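Local coordinates for signal recognition particle 54 kDa protein (Aeropyrum pernix, PDB 7EPK), which belongs to the SRP54 family of signal recognition particle proteins, combining an N-terminal helical bundle, a P-loop NTPase-type domain that holds GDP, and a helical C-terminal region, at residues R196-M201 against A229-K234; T236-I241 against A260-R265. All coordinates share one frame; numbering follows the deposited sequence.

Contact 1 of 2, residues R196-M201 against A229-K234; sequences RLLDEM and AERFHK
Leu-198 and Phe-232 join two neighbouring helices, 194-208 and 225-235, in the alpha/beta domain of the P-loop NTPase clan. The short helical segments run in the same general direction, at 42° to each other. Their axes come no closer than 10.0 Å. The contact is made mainly by side chains, and no hydrogen bond passes between the segments.

The Phe-232 ring is the common target of three residues. Leu-198 lies over one face. Its CD1 sits 4.2 Å from the ring centroid, in a CH-pi contact 23° off the ring normal. This methyl is shifted toward the rim, and its nearest ring atom is Phe-232 CE1 at 3.9 Å. The Leu-198 side chain crosses that of Phe-232 at about a right angle. The other branch, Leu-198 CD2, packs near the backbone of the second helix, 4.0 Å from Arg-231 O.

Met-201 comes in at the ring edge, near its plane, with CG 4.4 Å from Phe-232 CE1. Leu-197 approaches obliquely. Its CG is anti to the backbone N (chi1 -169°), and the CD2 branch reaches to 4.3 Å from Phe-232 CZ. Leu-197 and Met-201 are one helical turn apart, so the ring spans a turn of the first helix. Arg-231 adds its CG beside Leu-198 CD2. The Arg-231 side chain continues past Leu-198, and its NE forms a salt bridge with Glu-194, in the first turn of helix 194-208. A polar tie between the two helices thus flanks the apolar contact.

Leu-197, Met-201 and Phe-232 are buried. Met-201 and Phe-232 also touch Val-102, at the end of strand 97-102, so the paired helices rest on the central sheet there. Beyond helix 225-235, Ala-229 and His-233 pack on helix 255-262.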
loop_
_atom_site.group_PDB
_atom_site.type_symbol
_atom_site.label_atom_id
_atom_site.label_comp_id
_atom_site.label_asym_id
_atom_site.label_seq_id
_atom_site.Cartn_x
_atom_site.Cartn_y
_atom_site.Cartn_z
ATOM N N ARG A 196 32.735 -15.608 13.003
ATOM C CA ARG A 196 32.328 -16.967 13.450
ATOM C C ARG A 196 30.793 -16.983 13.483
ATOM O O ARG A 196 30.192 -17.970 13.009
ATOM C CB ARG A 196 33.004 -17.348 14.771
ATOM C CG ARG A 196 33.960 -18.530 14.657
ATOM C CD ARG A 196 35.307 -18.149 14.057
ATOM N NE ARG A 196 36.538 -18.868 14.431
ATOM C CZ ARG A 196 36.844 -19.444 15.608
ATOM N NH1 ARG A 196 36.011 -19.460 16.640
ATOM N NH2 ARG A 196 38.028 -20.016 15.748
ATOM N N LEU A 197 30.194 -15.888 13.957
ATOM C CA LEU A 197 28.726 -15.616 13.908
ATOM C C LEU A 197 28.188 -15.821 12.480
ATOM O O LEU A 197 27.181 -16.529 12.329
ATOM C CB LEU A 197 28.466 -14.185 14.399
ATOM C CG LEU A 197 27.009 -13.831 14.668
ATOM C CD1 LEU A 197 26.457 -14.643 15.824
ATOM C CD2 LEU A 197 26.849 -12.351 14.956
ATOM N N LEU A 198 28.837 -15.234 11.471
ATOM C CA LEU A 198 28.433 -15.374 10.046
ATOM C C LEU A 198 28.489 -16.849 9.662
ATOM O O LEU A 198 27.509 -17.345 9.073
ATOM C CB LEU A 198 29.330 -14.523 9.137
ATOM C CG LEU A 198 28.773 -13.152 8.736
ATOM C CD1 LEU A 198 27.940 -12.522 9.849
ATOM C CD2 LEU A 198 29.899 -12.211 8.327
ATOM N N ASP A 199 29.576 -17.532 10.007
ATOM C CA ASP A 199 29.754 -18.964 9.651
ATOM C C ASP A 199 28.699 -19.788 10.409
ATOM O O ASP A 199 28.295 -20.869 9.910
ATOM C CB ASP A 199 31.208 -19.404 9.871
ATOM C CG ASP A 199 32.178 -18.883 8.816
ATOM O OD1 ASP A 199 31.935 -17.779 8.273
ATOM O OD2 ASP A 199 33.170 -19.591 8.532
ATOM N N GLU A 200 28.228 -19.295 11.558
ATOM C CA GLU A 200 27.208 -20.011 12.367
ATOM C C GLU A 200 25.837 -19.941 11.663
ATOM O O GLU A 200 25.158 -21.016 11.550
ATOM C CB GLU A 200 27.180 -19.447 13.785
ATOM C CG GLU A 200 26.363 -20.306 14.734
ATOM C CD GLU A 200 26.617 -20.032 16.202
ATOM O OE1 GLU A 200 25.912 -19.173 16.765
ATOM O OE2 GLU A 200 27.510 -20.699 16.772
ATOM N N MET A 201 25.457 -18.735 11.203
ATOM C CA MET A 201 24.204 -18.436 10.451
ATOM C C MET A 201 24.173 -19.289 9.172
ATOM O O MET A 201 23.176 -20.016 8.946
ATOM C CB MET A 201 24.114 -16.944 10.095
ATOM C CG MET A 201 24.045 -15.972 11.288
ATOM S SD MET A 201 22.799 -16.371 12.568
ATOM C CE MET A 201 23.778 -17.399 13.663
ATOM N N ALA A 229 24.049 -4.989 6.365
ATOM C CA ALA A 229 23.227 -5.714 5.367
ATOM C C ALA A 229 24.126 -6.540 4.447
ATOM O O ALA A 229 23.800 -7.706 4.266
ATOM C CB ALA A 229 22.356 -4.756 4.585
ATOM N N GLU A 230 25.212 -5.964 3.911
ATOM C CA GLU A 230 26.175 -6.660 2.995
ATOM C C GLU A 230 26.737 -7.894 3.720
ATOM O O GLU A 230 26.722 -9.008 3.172
ATOM C CB GLU A 230 27.319 -5.730 2.559
ATOM C CG GLU A 230 26.897 -4.481 1.769
ATOM C CD GLU A 230 27.907 -3.328 1.635
ATOM O OE1 GLU A 230 27.646 -2.414 0.822
ATOM O OE2 GLU A 230 28.957 -3.319 2.341
ATOM N N ARG A 231 27.215 -7.706 4.939
ATOM C CA ARG A 231 27.828 -8.804 5.717
ATOM C C ARG A 231 26.835 -9.960 5.858
ATOM O O ARG A 231 27.198 -11.107 5.530
ATOM C CB ARG A 231 28.270 -8.307 7.092
ATOM C CG ARG A 231 29.763 -8.041 7.182
ATOM C CD ARG A 231 30.031 -6.614 7.582
ATOM N NE ARG A 231 29.327 -6.253 8.805
ATOM C CZ ARG A 231 29.186 -5.005 9.231
ATOM N NH1 ARG A 231 29.719 -4.013 8.533
ATOM N NH2 ARG A 231 28.520 -4.750 10.346
ATOM N N PHE A 232 25.635 -9.679 6.360
ATOM C CA PHE A 232 24.635 -10.728 6.677
ATOM C C PHE A 232 24.095 -11.333 5.381
ATOM O O PHE A 232 23.838 -12.549 5.342
ATOM C CB PHE A 232 23.559 -10.178 7.608
ATOM C CG PHE A 232 23.942 -10.292 9.060
ATOM C CD1 PHE A 232 23.944 -11.528 9.690
ATOM C CD2 PHE A 232 24.331 -9.176 9.782
ATOM C CE1 PHE A 232 24.302 -11.635 11.024
ATOM C CE2 PHE A 232 24.676 -9.280 11.120
ATOM C CZ PHE A 232 24.658 -10.510 11.740
ATOM N N HIS A 233 23.974 -10.521 4.339
ATOM C CA HIS A 233 23.430 -10.940 3.021
ATOM C C HIS A 233 24.378 -11.941 2.350
ATOM O O HIS A 233 23.900 -12.746 1.520
ATOM C CB HIS A 233 23.170 -9.707 2.148
ATOM C CG HIS A 233 22.467 -10.007 0.872
ATOM N ND1 HIS A 233 21.102 -9.872 0.748
ATOM C CD2 HIS A 233 22.934 -10.434 -0.322
ATOM C CE1 HIS A 233 20.755 -10.182 -0.484
ATOM N NE2 HIS A 233 21.859 -10.530 -1.160
ATOM N N LYS A 234 25.670 -11.871 2.671
ATOM C CA LYS A 234 26.714 -12.739 2.077
ATOM C C LYS A 234 26.483 -14.153 2.602
ATOM O O LYS A 234 26.392 -15.070 1.776
ATOM C CB LYS A 234 28.106 -12.194 2.417
ATOM C CG LYS A 234 29.257 -12.666 1.537
ATOM C CD LYS A 234 30.601 -12.065 1.926
ATOM C CE LYS A 234 31.367 -11.470 0.759
ATOM N NZ LYS A 234 32.209 -10.325 1.178
#

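Contact 2 of 2, residues T236-I241 against A260-R265; sequences TPIGSI and AVTGAR
Thr-262, at the end of helix 255-262, packs on Ile-238 and Ile-241 where the chain turns toward strand 265-270. Its CG2 methyl lies 3.9 Å from Ile-238 CG1. Its OG1 stands between the backbone N and the carbonyl carbon (chi1 58°) and merely packs against Ile-241 CD1 at 4.0 Å. The hydroxyl's hydrogen bond is with Ala-258 O, one turn back in the helix. A weak hydrogen bond from Ala-264 N reaches the same oxygen.

Gly-263 follows with positive phi and takes the chain out of the helix. Ala-264 then points its CB at the other segment. This methyl sits 4.2 Å from Ile-241 CD1 and also meets the backbone of Gly-239.

Arg-265 comes next, leading into strand 265-270. Its carbonyl O accepts a hydrogen bond from Ile-241 N at 2.9 Å. The bond is bent (N-H...O 141°), with the donor in the carbonyl plane. The Arg-265 side chain touches Glu-87 and Gln-89. A backbone bond between Ile-241 and Lys-267 continues the parallel pairing of the beta-alpha-beta unit.

The chemistry is mostly apolar: Thr-262 and Ala-264 methyls pack on isoleucine side chains. The single hydrogen bond between the segments is a backbone one, within the parallel pairing.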
loop_
_atom_site.group_PDB
_atom_site.type_symbol
_atom_site.label_atom_id
_atom_site.label_comp_id
_atom_site.label_asym_id
_atom_site.label_seq_id
_atom_site.Cartn_x
_atom_site.Cartn_y
_atom_site.Cartn_z
ATOM N N THR A 236 23.854 -15.491 4.623
ATOM C CA THR A 236 22.446 -15.925 4.478
ATOM C C THR A 236 21.701 -14.860 3.681
ATOM O O THR A 236 21.246 -13.872 4.276
ATOM C CB THR A 236 21.811 -16.140 5.856
ATOM O OG1 THR A 236 21.899 -14.888 6.533
ATOM C CG2 THR A 236 22.497 -17.227 6.653
ATOM N N PRO A 237 21.625 -15.002 2.328
ATOM C CA PRO A 237 20.854 -14.080 1.489
ATOM C C PRO A 237 19.555 -13.607 2.156
ATOM O O PRO A 237 18.705 -14.434 2.414
ATOM C CB PRO A 237 20.578 -14.927 0.241
ATOM C CG PRO A 237 21.858 -15.747 0.105
ATOM C CD PRO A 237 22.328 -16.021 1.527
ATOM N N ILE A 238 19.457 -12.303 2.427
ATOM C CA ILE A 238 18.287 -11.682 3.106
ATOM C C ILE A 238 17.085 -11.669 2.161
ATOM O O ILE A 238 17.253 -11.281 0.995
ATOM C CB ILE A 238 18.582 -10.243 3.546
ATOM C CG1 ILE A 238 19.852 -10.115 4.395
ATOM C CG2 ILE A 238 17.345 -9.672 4.229
ATOM C CD1 ILE A 238 19.919 -11.068 5.551
ATOM N N GLY A 239 15.911 -12.008 2.690
ATOM C CA GLY A 239 14.623 -12.017 1.979
ATOM C C GLY A 239 13.644 -11.089 2.662
ATOM O O GLY A 239 12.686 -10.659 2.005
ATOM N N SER A 240 13.878 -10.771 3.935
ATOM C CA SER A 240 13.026 -9.852 4.723
ATOM C C SER A 240 13.894 -8.863 5.508
ATOM O O SER A 240 15.077 -9.197 5.786
ATOM C CB SER A 240 12.122 -10.635 5.625
ATOM O OG SER A 240 11.037 -11.152 4.873
ATOM N N ILE A 241 13.339 -7.690 5.839
ATOM C CA ILE A 241 13.926 -6.765 6.851
ATOM C C ILE A 241 12.826 -6.392 7.829
ATOM O O ILE A 241 11.701 -6.094 7.406
ATOM C CB ILE A 241 14.574 -5.515 6.228
ATOM C CG1 ILE A 241 15.834 -5.895 5.443
ATOM C CG2 ILE A 241 14.866 -4.468 7.296
ATOM C CD1 ILE A 241 16.430 -4.784 4.623
ATOM N N ALA A 260 17.470 -1.276 0.014
ATOM C CA ALA A 260 18.107 -1.060 -1.307
ATOM C C ALA A 260 19.196 -2.116 -1.560
ATOM O O ALA A 260 19.166 -2.729 -2.635
ATOM C CB ALA A 260 18.647 0.351 -1.388
ATOM N N VAL A 261 20.102 -2.323 -0.596
ATOM C CA VAL A 261 21.370 -3.108 -0.752
ATOM C C VAL A 261 21.059 -4.586 -1.030
ATOM O O VAL A 261 21.695 -5.165 -1.931
ATOM C CB VAL A 261 22.287 -2.979 0.482
ATOM C CG1 VAL A 261 23.292 -4.118 0.569
ATOM C CG2 VAL A 261 23.012 -1.644 0.510
ATOM N N THR A 262 20.157 -5.185 -0.255
ATOM C CA THR A 262 19.756 -6.610 -0.375
ATOM C C THR A 262 18.602 -6.761 -1.379
ATOM O O THR A 262 18.322 -7.908 -1.775
ATOM C CB THR A 262 19.375 -7.131 1.010
ATOM O OG1 THR A 262 18.320 -6.292 1.481
ATOM C CG2 THR A 262 20.537 -7.093 1.978
ATOM N N GLY A 263 17.964 -5.645 -1.762
ATOM C CA GLY A 263 16.761 -5.587 -2.620
ATOM C C GLY A 263 15.552 -6.146 -1.898
ATOM O O GLY A 263 14.611 -6.571 -2.590
ATOM N N ALA A 264 15.598 -6.145 -0.555
ATOM C CA ALA A 264 14.659 -6.837 0.362
ATOM C C ALA A 264 13.601 -5.859 0.844
ATOM O O ALA A 264 13.910 -4.678 0.988
ATOM C CB ALA A 264 15.374 -7.417 1.552
ATOM N N ARG A 265 12.408 -6.368 1.115
ATOM C CA ARG A 265 11.261 -5.551 1.547
ATOM C C ARG A 265 11.332 -5.462 3.069
ATOM O O ARG A 265 11.806 -6.411 3.739
ATOM C CB ARG A 265 9.916 -6.126 1.079
ATOM C CG ARG A 265 10.013 -7.197 0.000
ATOM C CD ARG A 265 8.678 -7.843 -0.318
ATOM N NE ARG A 265 8.877 -9.175 -0.874
ATOM C CZ ARG A 265 7.905 -9.990 -1.271
ATOM N NH1 ARG A 265 6.641 -9.605 -1.182
ATOM N NH2 ARG A 265 8.205 -11.182 -1.764
#

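How the contacts relate
The centres of contacts 1 and 2 lie 13 Å apart in the same alpha/beta domain. The chain leads directly from one to the other: helix 225-235 of contact 1 is followed by strand 240-244 of contact 2. At the junction, Thr-236 OG1 hydrogen-bonds to Phe-232 O, and Thr-236 CG2 packs 3.7 Å from Met-201 C. His-233 packs against both Ile-238 and Thr-262. Contact 1 is nearer the nucleotide site. The Phe-232 side chain is about 10 Å from GDP, and the Leu-197 side chain about 10 Å from the magnesium ion. In contact 2, the Ile-241 side chain is about 13 Å from GDP.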